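Long-range contact in sefir domain protein (Bacillus cereus F65185, PDB 5Y8F), which is a bacterial SEFIR-domain protein that probably acts in signalling through SEFIR-SEFIR association: residues E49-S54 with M85-N90. Residues are numbered along the deposited sequence; the frame is centred on the assembly and turned at random.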
loop_
_atom_site.group_PDB
_atom_site.type_symbol
_atom_site.label_atom_id
_atom_site.label_comp_id
_atom_site.label_asym_id
_atom_site.label_seq_id
_atom_site.Cartn_x
_atom_site.Cartn_y
_atom_site.Cartn_z
ATOM N N GLU A 49 23.557 -0.912 10.109
ATOM C CA GLU A 49 24.066 0.253 9.393
ATOM C C GLU A 49 24.011 0.030 7.886
ATOM O O GLU A 49 23.760 0.965 7.119
ATOM C CB GLU A 49 25.488 0.585 9.849
ATOM C CG GLU A 49 26.093 1.788 9.135
ATOM C CD GLU A 49 27.383 2.264 9.774
ATOM O OE1 GLU A 49 27.422 2.377 11.018
ATOM O OE2 GLU A 49 28.355 2.532 9.037
ATOM N N PHE A 50 24.252 -1.206 7.445
ATOM C CA PHE A 50 24.135 -1.518 6.025
ATOM C C PHE A 50 22.713 -1.296 5.531
ATOM O O PHE A 50 22.503 -0.772 4.429
ATOM C CB PHE A 50 24.569 -2.957 5.765
ATOM C CG PHE A 50 24.349 -3.405 4.353
ATOM C CD1 PHE A 50 25.163 -2.953 3.329
ATOM C CD2 PHE A 50 23.318 -4.280 4.049
ATOM C CE1 PHE A 50 24.955 -3.369 2.029
ATOM C CE2 PHE A 50 23.104 -4.696 2.752
ATOM C CZ PHE A 50 23.924 -4.241 1.742
ATOM N N MET A 51 21.720 -1.691 6.333
ATOM C CA MET A 51 20.330 -1.444 5.967
ATOM C C MET A 51 20.047 0.047 5.847
ATOM O O MET A 51 19.405 0.490 4.886
ATOM C CB MET A 51 19.394 -2.081 6.995
ATOM C CG MET A 51 17.942 -1.655 6.832
ATOM S SD MET A 51 16.804 -2.388 8.023
ATOM C CE MET A 51 17.472 -1.806 9.574
ATOM N N GLU A 52 20.524 0.835 6.810
ATOM C CA GLU A 52 20.274 2.273 6.790
ATOM C C GLU A 52 20.857 2.923 5.541
ATOM O O GLU A 52 20.187 3.721 4.877
ATOM C CB GLU A 52 20.834 2.917 8.057
ATOM C CG GLU A 52 20.032 2.572 9.293
ATOM C CD GLU A 52 20.408 3.424 10.483
ATOM O OE1 GLU A 52 21.563 3.313 10.947
ATOM O OE2 GLU A 52 19.554 4.212 10.944
ATOM N N ASN A 53 22.115 2.608 5.215
ATOM C CA ASN A 53 22.739 3.198 4.033
ATOM C C ASN A 53 22.071 2.718 2.749
ATOM O O ASN A 53 21.917 3.494 1.798
ATOM C CB ASN A 53 24.231 2.865 4.008
ATOM C CG ASN A 53 24.968 3.399 5.220
ATOM O OD1 ASN A 53 24.511 4.335 5.873
ATOM N ND2 ASN A 53 26.105 2.793 5.536
ATOM N N SER A 54 21.667 1.447 2.700
ATOM C CA SER A 54 21.087 0.910 1.471
ATOM C C SER A 54 19.710 1.499 1.197
ATOM O O SER A 54 19.373 1.792 0.044
ATOM C CB SER A 54 21.012 -0.613 1.550
ATOM O OG SER A 54 22.306 -1.175 1.665
ATOM N N MET A 85 18.484 -6.538 10.214
ATOM C CA MET A 85 18.048 -5.643 9.149
ATOM C C MET A 85 16.529 -5.549 9.211
ATOM O O MET A 85 15.835 -5.805 8.219
ATOM C CB MET A 85 18.519 -6.112 7.770
ATOM C CG MET A 85 20.028 -6.019 7.572
ATOM S SD MET A 85 20.560 -6.127 5.846
ATOM C CE MET A 85 19.393 -7.319 5.195
ATOM N N ILE A 86 16.006 -5.180 10.377
ATOM C CA ILE A 86 14.573 -5.047 10.595
ATOM C C ILE A 86 14.242 -3.567 10.693
ATOM O O ILE A 86 14.877 -2.830 11.459
ATOM C CB ILE A 86 14.123 -5.800 11.861
ATOM C CG1 ILE A 86 14.385 -7.302 11.714
ATOM C CG2 ILE A 86 12.650 -5.549 12.140
ATOM C CD1 ILE A 86 14.326 -8.069 13.028
ATOM N N ILE A 87 13.266 -3.132 9.895
ATOM C CA ILE A 87 12.857 -1.734 9.883
ATOM C C ILE A 87 12.285 -1.344 11.237
ATOM O O ILE A 87 11.523 -2.097 11.856
ATOM C CB ILE A 87 11.861 -1.489 8.740
ATOM C CG1 ILE A 87 12.606 -1.555 7.406
ATOM C CG2 ILE A 87 11.138 -0.150 8.909
ATOM C CD1 ILE A 87 11.807 -2.138 6.299
ATOM N N THR A 88 12.685 -0.174 11.716
ATOM C CA THR A 88 12.261 0.427 12.969
ATOM C C THR A 88 11.217 1.506 12.718
ATOM O O THR A 88 11.014 1.934 11.577
ATOM C CB THR A 88 13.470 1.026 13.694
ATOM O OG1 THR A 88 14.025 2.082 12.902
ATOM C CG2 THR A 88 14.528 -0.031 13.901
ATOM N N PRO A 89 10.494 1.941 13.758
ATOM C CA PRO A 89 9.595 3.096 13.579
ATOM C C PRO A 89 10.292 4.323 13.014
ATOM O O PRO A 89 9.723 5.012 12.158
ATOM C CB PRO A 89 9.073 3.343 15.000
ATOM C CG PRO A 89 9.078 1.991 15.626
ATOM C CD PRO A 89 10.280 1.275 15.058
ATOM N N ASN A 90 11.513 4.612 13.475
ATOM C CA ASN A 90 12.257 5.761 12.965
ATOM C C ASN A 90 12.576 5.602 11.485
ATOM O O ASN A 90 12.451 6.557 10.709
ATOM C CB ASN A 90 13.547 5.947 13.760
ATOM C CG ASN A 90 13.313 6.585 15.110
ATOM O OD1 ASN A 90 12.198 6.993 15.431
ATOM N ND2 ASN A 90 14.362 6.660 15.918
#
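Met-51 lays its thioether over the backbone of Met-85 and Ile-86. SD of Met-51 sits 3.4 Å from C of Met-85. CE of Met-51 is 3.4 Å from O of Ile-86. CG of Met-51 is anti to the backbone N (chi1 169°) and the chain stays extended at chi2. It bends at chi3 (60°), which turns the methyl away from Met-85 O and toward the backbone N and O of Ile-86. SD of Met-51 also meets CG1 of Ile-87 at 4.3 Å.

The side chain of Met-85 runs opposite to that of Met-51 and reaches Phe-50. On the way its CG passes 4.0 Å from CB of Met-51. SD of Met-85 then meets the rim of the Phe-50 ring, 3.8 Å from CD2. The sulfur lies in the ring plane, 90° off the normal, so this is an edge-on Met-aromatic contact. No hydrogen bond joins the two segments; the contact is made by van der Waals and sulfur contacts.

OG of Ser-54 stands over one face of the Phe-50 ring, offset toward the rim. That hydroxyl donates to O of Phe-50 at 2.8 Å. Ser-54 N donates to the same oxygen from the opposite face of its carbonyl plane, so two bonds grip it. Other residues of the chain hold the backbone of 85-90: Ser-7 OG bonds to Met-85 O, and Tyr-69 OH to Ile-87 N. Thr-88 is the N-cap of helix 89-94, with OG1 bonded to Ile-91 N.

Thus helix 47-57 packs on the buried loop leading into helix 89-94. Phe-5 of strand 3-7, in the parallel sheet of the SEFIR domain, touches both Phe-50 and Met-51. Ile-91 of helix 89-94 also meets Met-51, while Ile-86 packs on helix 67-76.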